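Local coordinates for protein MGS-M5 (PDB 4Q3N) that probably interconverts L-lactate and pyruvate with NAD(H) as cofactor, as a lactate dehydrogenase with a Rossmann-fold nucleotide domain, at residues A[110-115]-A[134-139]; A[75-80]-A[101-106]; A[169-174]-A[286-291]. One frame throughout, in Å; residues are numbered along the deposited sequence.

Contact 1: residues A[110-115]-A[134-139]; sequences SGFNGI and SGLHHS
All three residue contacts here run through one side chain, Leu-136, whose two methyl groups meet Phe-112, Asn-113 and Gly-114; no hydrogen bond crosses between 110-115 and 134-139. The two segments are successive helix-to-strand connections of the Rossmann-type NAD-binding domain: the first leads from helix 89-109 into strand 115-118, the second from helix 123-134 toward strand 141-143. Methyl CD1 of Leu-136 comes to 4.2 Å from CE2 of Phe-112, obliquely to the ring, the two side chains lying at about a right angle. The same methyl rests 4.0 Å from the carbonyl O of Gly-114. Its twin, CD2, meets OD1 of Asn-113 at 3.8 Å, so an apolar group faces a polar one on the more exposed side. Further packing of Leu-136 ties the loop to helix 89-109 (Met-108) and strand 115-118 (Leu-116).

Both turns are built alike. Ser-110 OG accepts from Phe-112 N at 3.1 Å, and Ser-134 OG accepts from Leu-136 N at 3.0 Å with an N-H...O angle of 161°. Each is an ST turn, and in each a glycine with positive phi, Gly-111 or Gly-135, is the first residue to leave helical geometry. The bonded amides belong to Phe-112 and Leu-136, which also meet across the contact. In Phe-112, chi1 of 169° puts CG beside the carbonyl carbon, and the ring lies against the residues that follow: Gly-114 N sits over the ring centre, 3.1 Å above the plane of Phe-112.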
loop_
_atom_site.group_PDB
_atom_site.type_symbol
_atom_site.label_atom_id
_atom_site.label_comp_id
_atom_site.label_asym_id
_atom_site.label_seq_id
_atom_site.Cartn_x
_atom_site.Cartn_y
_atom_site.Cartn_z
ATOM N N SER A 110 -9.807 18.023 28.251
ATOM C CA SER A 110 -9.157 18.732 27.165
ATOM C C SER A 110 -10.165 19.383 26.202
ATOM O O SER A 110 -9.784 20.215 25.391
ATOM C CB SER A 110 -8.260 17.779 26.365
ATOM O OG SER A 110 -9.048 16.895 25.599
ATOM N N GLY A 111 -11.426 18.947 26.251
ATOM C CA GLY A 111 -12.400 19.354 25.247
ATOM C C GLY A 111 -12.607 18.299 24.168
ATOM O O GLY A 111 -13.395 18.494 23.242
ATOM N N PHE A 112 -11.874 17.191 24.279
ATOM C CA PHE A 112 -11.975 16.062 23.361
ATOM C C PHE A 112 -13.421 15.686 23.080
ATOM O O PHE A 112 -14.237 15.647 23.997
ATOM C CB PHE A 112 -11.267 14.855 23.980
ATOM C CG PHE A 112 -11.505 13.556 23.260
ATOM C CD1 PHE A 112 -10.822 13.253 22.112
ATOM C CD2 PHE A 112 -12.388 12.618 23.772
ATOM C CE1 PHE A 112 -11.002 12.022 21.469
ATOM C CE2 PHE A 112 -12.582 11.395 23.130
ATOM C CZ PHE A 112 -11.881 11.097 21.991
ATOM N N ASN A 113 -13.733 15.344 21.845
ATOM C CA ASN A 113 -15.075 14.894 21.551
ATOM C C ASN A 113 -15.023 13.885 20.441
ATOM O O ASN A 113 -15.875 13.902 19.558
ATOM C CB ASN A 113 -16.008 16.075 21.163
ATOM C CG ASN A 113 -17.497 15.682 21.200
ATOM O OD1 ASN A 113 -17.866 14.658 21.788
ATOM N ND2 ASN A 113 -18.350 16.491 20.576
ATOM N N GLY A 114 -14.015 13.005 20.484
ATOM C CA GLY A 114 -13.861 12.007 19.445
ATOM C C GLY A 114 -14.311 10.657 19.985
ATOM O O GLY A 114 -15.194 10.561 20.844
ATOM N N ILE A 115 -13.683 9.608 19.490
ATOM C CA ILE A 115 -14.005 8.248 19.876
ATOM C C ILE A 115 -12.963 7.683 20.856
ATOM O O ILE A 115 -11.765 7.953 20.694
ATOM C CB ILE A 115 -14.064 7.383 18.585
ATOM C CG1 ILE A 115 -15.260 7.879 17.723
ATOM C CG2 ILE A 115 -14.112 5.873 18.861
ATOM C CD1 ILE A 115 -15.135 7.307 16.306
ATOM N N SER A 134 -16.801 8.771 30.882
ATOM C CA SER A 134 -16.571 9.742 29.830
ATOM C C SER A 134 -17.761 10.658 29.629
ATOM O O SER A 134 -17.578 11.800 29.208
ATOM C CB SER A 134 -16.233 9.048 28.499
ATOM O OG SER A 134 -17.405 8.467 27.942
ATOM N N GLY A 135 -18.975 10.178 29.898
ATOM C CA GLY A 135 -20.153 11.003 29.632
ATOM C C GLY A 135 -20.539 10.946 28.153
ATOM O O GLY A 135 -21.496 11.583 27.721
ATOM N N LEU A 136 -19.792 10.183 27.365
ATOM C CA LEU A 136 -20.028 10.128 25.908
ATOM C C LEU A 136 -21.087 9.114 25.570
ATOM O O LEU A 136 -21.368 8.226 26.353
ATOM C CB LEU A 136 -18.730 9.754 25.157
ATOM C CG LEU A 136 -17.557 10.730 25.253
ATOM C CD1 LEU A 136 -16.284 10.129 24.640
ATOM C CD2 LEU A 136 -17.970 12.024 24.536
ATOM N N HIS A 137 -21.640 9.204 24.369
ATOM C CA HIS A 137 -22.599 8.210 23.938
ATOM C C HIS A 137 -21.901 6.852 23.725
ATOM O O HIS A 137 -20.751 6.777 23.312
ATOM C CB HIS A 137 -23.293 8.668 22.651
ATOM C CG HIS A 137 -24.415 7.787 22.237
ATOM N ND1 HIS A 137 -24.269 6.792 21.290
ATOM C CD2 HIS A 137 -25.712 7.746 22.635
ATOM C CE1 HIS A 137 -25.432 6.188 21.110
ATOM N NE2 HIS A 137 -26.320 6.739 21.924
ATOM N N HIS A 138 -22.589 5.759 23.989
ATOM C CA HIS A 138 -21.883 4.481 23.940
ATOM C C HIS A 138 -21.446 4.149 22.513
ATOM O O HIS A 138 -20.554 3.333 22.347
ATOM C CB HIS A 138 -22.749 3.351 24.510
ATOM C CG HIS A 138 -24.131 3.307 23.949
ATOM N ND1 HIS A 138 -24.458 2.553 22.838
ATOM C CD2 HIS A 138 -25.270 3.931 24.335
ATOM C CE1 HIS A 138 -25.743 2.709 22.572
ATOM N NE2 HIS A 138 -26.257 3.542 23.463
ATOM N N SER A 139 -22.024 4.784 21.482
ATOM C CA SER A 139 -21.535 4.448 20.114
ATOM C C SER A 139 -20.113 5.015 19.850
ATOM O O SER A 139 -19.497 4.726 18.817
ATOM C CB SER A 139 -22.496 4.985 19.041
ATOM O OG SER A 139 -22.614 6.395 19.155
#

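Contact 2: residues A[75-80]-A[101-106]; sequences VVITAG and KTVVKN
Flat groups play no part where Ile-77 and Ala-79 meet Val-103 and Val-104: every touching atom is aliphatic, so there are no faces or edges to assign. Val-103 also packs on Tyr-66, which lies outside the two segments. Ile-77 and Val-103 meet end-on, tip to tip, with CD1 of Ile-77 4.0 Å from CG1 of Val-103. The CG1 carbon of Ile-77 follows close behind, 4.1 Å from the same Val-103 methyl. That approach depends on the first torsion of Ile-77 (chi1 -55°), which sets CG1 opposite the carbonyl carbon and beside the backbone N, where CD1 can meet the valine methyls.

Strand 74-77, helix 89-109 and strand 115-118 form a beta-alpha-beta unit of the Rossmann fold, and this packing seats the helix against the first of those strands. CA atoms of Ile-77 and Val-103 are 8.1 Å apart. Val-104 comes in crosswise, at about a right angle to Ile-77, and its CG2 lies 3.8 Å from Ile-77 CD1; its other neighbours include Ala-130 and Ser-134 of helix 123-134. Past the strand end, CB of Ala-79 approaches CG2 of Val-103 at 4.4 Å, while Ala-79 O is hydrogen-bonded to Ser-120 OG.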
loop_
_atom_site.group_PDB
_atom_site.type_symbol
_atom_site.label_atom_id
_atom_site.label_comp_id
_atom_site.label_asym_id
_atom_site.label_seq_id
_atom_site.Cartn_x
_atom_site.Cartn_y
_atom_site.Cartn_z
ATOM N N VAL A 75 -8.865 8.331 20.739
ATOM C CA VAL A 75 -7.833 8.127 21.777
ATOM C C VAL A 75 -7.860 6.660 22.111
ATOM O O VAL A 75 -8.943 6.107 22.398
ATOM C CB VAL A 75 -8.094 8.978 23.046
ATOM C CG1 VAL A 75 -7.037 8.647 24.115
ATOM C CG2 VAL A 75 -8.111 10.500 22.695
ATOM N N VAL A 76 -6.687 6.039 22.071
ATOM C CA VAL A 76 -6.566 4.619 22.359
ATOM C C VAL A 76 -5.925 4.451 23.723
ATOM O O VAL A 76 -4.794 4.888 23.936
ATOM C CB VAL A 76 -5.731 3.901 21.306
ATOM C CG1 VAL A 76 -5.666 2.345 21.574
ATOM C CG2 VAL A 76 -6.350 4.200 19.849
ATOM N N ILE A 77 -6.648 3.841 24.648
ATOM C CA ILE A 77 -6.147 3.716 26.025
ATOM C C ILE A 77 -5.573 2.323 26.278
ATOM O O ILE A 77 -6.269 1.316 26.134
ATOM C CB ILE A 77 -7.259 3.994 27.057
ATOM C CG1 ILE A 77 -7.890 5.378 26.783
ATOM C CG2 ILE A 77 -6.706 3.817 28.514
ATOM C CD1 ILE A 77 -9.186 5.626 27.559
ATOM N N THR A 78 -4.302 2.279 26.645
ATOM C CA THR A 78 -3.614 0.993 26.927
ATOM C C THR A 78 -3.086 0.978 28.385
ATOM O O THR A 78 -2.521 0.004 28.826
ATOM C CB THR A 78 -2.438 0.757 25.947
ATOM O OG1 THR A 78 -1.297 1.521 26.388
ATOM C CG2 THR A 78 -2.822 1.159 24.499
ATOM N N ALA A 79 -3.295 2.065 29.127
ATOM C CA ALA A 79 -2.784 2.188 30.499
ATOM C C ALA A 79 -3.386 1.205 31.465
ATOM O O ALA A 79 -4.561 0.836 31.343
ATOM C CB ALA A 79 -3.041 3.602 31.025
ATOM N N GLY A 80 -2.618 0.860 32.498
ATOM C CA GLY A 80 -3.119 -0.001 33.549
ATOM C C GLY A 80 -1.976 -0.578 34.368
ATOM O O GLY A 80 -0.802 -0.225 34.160
ATOM N N LYS A 101 -10.609 5.584 34.920
ATOM C CA LYS A 101 -11.391 6.741 35.297
ATOM C C LYS A 101 -10.536 7.989 35.216
ATOM O O LYS A 101 -10.917 8.964 34.632
ATOM C CB LYS A 101 -11.940 6.577 36.720
ATOM C CG LYS A 101 -12.652 7.806 37.233
ATOM C CD LYS A 101 -13.281 7.555 38.606
ATOM C CE LYS A 101 -13.956 8.804 39.118
ATOM N NZ LYS A 101 -14.614 8.499 40.439
ATOM N N THR A 102 -9.373 7.967 35.850
ATOM C CA THR A 102 -8.487 9.130 35.820
ATOM C C THR A 102 -8.050 9.509 34.401
ATOM O O THR A 102 -8.051 10.665 34.063
ATOM C CB THR A 102 -7.269 8.864 36.677
ATOM O OG1 THR A 102 -7.726 8.708 38.020
ATOM C CG2 THR A 102 -6.264 10.023 36.621
ATOM N N VAL A 103 -7.666 8.535 33.586
ATOM C CA VAL A 103 -7.298 8.821 32.203
ATOM C C VAL A 103 -8.456 9.492 31.469
ATOM O O VAL A 103 -8.298 10.499 30.791
ATOM C CB VAL A 103 -6.901 7.544 31.463
ATOM C CG1 VAL A 103 -6.822 7.817 29.918
ATOM C CG2 VAL A 103 -5.567 7.056 31.997
ATOM N N VAL A 104 -9.636 8.921 31.610
ATOM C CA VAL A 104 -10.769 9.403 30.876
ATOM C C VAL A 104 -11.180 10.811 31.309
ATOM O O VAL A 104 -11.444 11.662 30.451
ATOM C CB VAL A 104 -11.894 8.383 31.009
ATOM C CG1 VAL A 104 -13.230 9.002 30.641
ATOM C CG2 VAL A 104 -11.532 7.184 30.113
ATOM N N LYS A 105 -11.144 11.093 32.620
ATOM C CA LYS A 105 -11.421 12.454 33.092
ATOM C C LYS A 105 -10.423 13.452 32.514
ATOM O O LYS A 105 -10.792 14.546 32.113
ATOM C CB LYS A 105 -11.366 12.538 34.630
ATOM C CG LYS A 105 -12.457 11.724 35.347
ATOM C CD LYS A 105 -13.849 11.772 34.683
ATOM C CE LYS A 105 -14.948 11.484 35.707
ATOM N NZ LYS A 105 -16.286 11.219 35.121
ATOM N N ASN A 106 -9.145 13.086 32.515
ATOM C CA ASN A 106 -8.113 13.947 31.937
ATOM C C ASN A 106 -8.336 14.150 30.426
ATOM O O ASN A 106 -8.141 15.273 29.896
ATOM C CB ASN A 106 -6.721 13.348 32.200
ATOM C CG ASN A 106 -6.283 13.562 33.668
ATOM O OD1 ASN A 106 -6.631 14.562 34.234
ATOM N ND2 ASN A 106 -5.572 12.626 34.262
#

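Contact 3: residues A[169-174]-A[286-291]; sequences HAYILG and VKLKLN
Leu-288 approaches Tyr-171 at the ring's edge, near its plane, and the two side chains lie at a slant to each other. Methyl CD1 of Leu-288 is 3.9 Å from CD2 of Tyr-171 and 4.2 Å from CE2 of that ring, which places it beside one C-C bond of the rim. Tyr-171 owes this pose to its first torsion (chi1 -58°), which holds CG opposite the carbonyl carbon. Two residues on, Leu-173 points to the same side: its CD1 reaches Leu-288 CD1 at 4.3 Å and Leu-290 CD2 also at 4.3 Å. Leu-290 leaves the backbone at an angle to segment 169-174, but the end of its side chain comes nearer. Pro-274 of strand 270-278 touches Tyr-171, Leu-173 and Leu-288 alike.

The backbones stay well apart, 10.6 Å between the CA atoms of Tyr-171 and Leu-288, so side chains alone bridge them. Lys-287 NZ donates to Leu-288 O at 2.9 Å from above the carbonyl plane, and Lys-192 of a second subunit packs on Leu-288. Asn-291 then caps helix 292-311 through a bond from Glu-294 N to its OD1. The packing joins strand 168-173 to the lead-in of the last helix, within the alpha/beta C-terminal domain of the lactate/malate dehydrogenase family.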
loop_
_atom_site.group_PDB
_atom_site.type_symbol
_atom_site.label_atom_id
_atom_site.label_comp_id
_atom_site.label_asym_id
_atom_site.label_seq_id
_atom_site.Cartn_x
_atom_site.Cartn_y
_atom_site.Cartn_z
ATOM N N HIS A 169 -14.480 -16.501 7.581
ATOM C CA HIS A 169 -15.366 -15.509 8.192
ATOM C C HIS A 169 -16.094 -16.137 9.364
ATOM O O HIS A 169 -17.150 -16.740 9.183
ATOM C CB HIS A 169 -16.377 -14.993 7.208
ATOM C CG HIS A 169 -15.751 -14.522 5.938
ATOM N ND1 HIS A 169 -14.780 -13.540 5.920
ATOM C CD2 HIS A 169 -15.941 -14.903 4.651
ATOM C CE1 HIS A 169 -14.420 -13.312 4.668
ATOM N NE2 HIS A 169 -15.094 -14.137 3.884
ATOM N N ALA A 170 -15.526 -15.977 10.550
ATOM C CA ALA A 170 -16.020 -16.615 11.754
ATOM C C ALA A 170 -15.580 -15.705 12.901
ATOM O O ALA A 170 -14.557 -15.014 12.748
ATOM C CB ALA A 170 -15.417 -18.026 11.906
ATOM N N TYR A 171 -16.353 -15.689 13.997
ATOM C CA TYR A 171 -16.146 -14.772 15.125
ATOM C C TYR A 171 -15.922 -15.549 16.413
ATOM O O TYR A 171 -16.527 -16.625 16.627
ATOM C CB TYR A 171 -17.344 -13.841 15.362
ATOM C CG TYR A 171 -17.753 -12.951 14.183
ATOM C CD1 TYR A 171 -16.831 -12.145 13.515
ATOM C CD2 TYR A 171 -19.058 -12.937 13.744
ATOM C CE1 TYR A 171 -17.220 -11.349 12.423
ATOM C CE2 TYR A 171 -19.470 -12.142 12.653
ATOM C CZ TYR A 171 -18.540 -11.351 12.008
ATOM O OH TYR A 171 -18.959 -10.599 10.942
ATOM N N ILE A 172 -15.084 -14.979 17.266
ATOM C CA ILE A 172 -15.115 -15.250 18.695
ATOM C C ILE A 172 -15.968 -14.174 19.336
ATOM O O ILE A 172 -15.771 -12.991 19.019
ATOM C CB ILE A 172 -13.713 -15.212 19.312
ATOM C CG1 ILE A 172 -12.833 -16.242 18.615
ATOM C CG2 ILE A 172 -13.784 -15.414 20.883
ATOM C CD1 ILE A 172 -13.154 -17.757 19.046
ATOM N N LEU A 173 -16.923 -14.580 20.177
ATOM C CA LEU A 173 -17.821 -13.659 20.859
ATOM C C LEU A 173 -17.665 -13.732 22.363
ATOM O O LEU A 173 -17.148 -14.731 22.924
ATOM C CB LEU A 173 -19.300 -13.947 20.528
ATOM C CG LEU A 173 -19.548 -13.914 18.991
ATOM C CD1 LEU A 173 -20.987 -14.276 18.708
ATOM C CD2 LEU A 173 -19.220 -12.552 18.445
ATOM N N GLY A 174 -18.236 -12.725 23.025
ATOM C CA GLY A 174 -18.322 -12.770 24.486
ATOM C C GLY A 174 -17.180 -12.031 25.158
ATOM O O GLY A 174 -16.594 -11.081 24.595
ATOM N N VAL A 286 -24.297 -5.889 15.017
ATOM C CA VAL A 286 -24.937 -6.837 14.129
ATOM C C VAL A 286 -25.541 -7.944 14.979
ATOM O O VAL A 286 -24.851 -8.536 15.839
ATOM C CB VAL A 286 -23.918 -7.399 13.104
ATOM C CG1 VAL A 286 -24.563 -8.493 12.251
ATOM C CG2 VAL A 286 -23.383 -6.216 12.202
ATOM N N LYS A 287 -26.800 -8.251 14.750
ATOM C CA LYS A 287 -27.450 -9.295 15.528
ATOM C C LYS A 287 -27.404 -10.614 14.771
ATOM O O LYS A 287 -28.055 -10.759 13.766
ATOM C CB LYS A 287 -28.889 -8.896 15.861
ATOM C CG LYS A 287 -29.731 -9.961 16.540
ATOM C CD LYS A 287 -29.086 -10.474 17.810
ATOM C CE LYS A 287 -30.089 -11.361 18.573
ATOM N NZ LYS A 287 -30.225 -12.723 17.936
ATOM N N LEU A 288 -26.609 -11.568 15.244
ATOM C CA LEU A 288 -26.597 -12.901 14.642
ATOM C C LEU A 288 -27.666 -13.774 15.247
ATOM O O LEU A 288 -27.979 -13.628 16.431
ATOM C CB LEU A 288 -25.236 -13.602 14.853
ATOM C CG LEU A 288 -24.050 -12.782 14.333
ATOM C CD1 LEU A 288 -22.747 -13.464 14.853
ATOM C CD2 LEU A 288 -24.110 -12.722 12.766
ATOM N N LYS A 289 -28.206 -14.710 14.462
ATOM C CA LYS A 289 -29.077 -15.768 15.024
ATOM C C LYS A 289 -28.165 -16.810 15.683
ATOM O O LYS A 289 -27.496 -17.567 14.993
ATOM C CB LYS A 289 -29.960 -16.442 13.945
ATOM C CG LYS A 289 -31.149 -15.636 13.401
ATOM C CD LYS A 289 -32.157 -16.586 12.678
ATOM C CE LYS A 289 -33.594 -16.037 12.601
ATOM N NZ LYS A 289 -33.915 -15.117 11.450
ATOM N N LEU A 290 -28.139 -16.865 17.010
ATOM C CA LEU A 290 -27.254 -17.794 17.711
ATOM C C LEU A 290 -27.993 -19.078 17.935
ATOM O O LEU A 290 -29.207 -19.036 18.093
ATOM C CB LEU A 290 -26.800 -17.220 19.061
ATOM C CG LEU A 290 -25.994 -15.946 18.958
ATOM C CD1 LEU A 290 -25.490 -15.500 20.382
ATOM C CD2 LEU A 290 -24.840 -16.062 17.969
ATOM N N ASN A 291 -27.295 -20.216 17.994
ATOM C CA ASN A 291 -28.020 -21.433 18.358
ATOM C C ASN A 291 -28.130 -21.494 19.876
ATOM O O ASN A 291 -27.621 -20.634 20.580
ATOM C CB ASN A 291 -27.386 -22.704 17.756
ATOM C CG ASN A 291 -25.990 -22.994 18.274
ATOM O OD1 ASN A 291 -25.589 -22.512 19.319
ATOM N ND2 ASN A 291 -25.233 -23.794 17.520
#

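Overall arrangement
From the N terminus, contact 2 comes first, closing a 20-residue excursion from strand 74-77 into helix 89-109. Contact 1 follows, spanning 18 residues that hold the rest of strand 115-118 and most of helix 123-134. Contact 3 closes a far longer loop, 111 residues, from strand 168-173 to the lead-in of helix 292-311. The three run in series; none nests in or crosses another. Contacts 1 and 2 adjoin in the NAD-binding domain, their centres 12 Å apart, where Ile-115 O lies 2.9 Å from Val-75 N, a probable hydrogen bond between neighbouring strands. Contact 3 belongs to the C-terminal domain, its centre about 29 Å from that of contact 2.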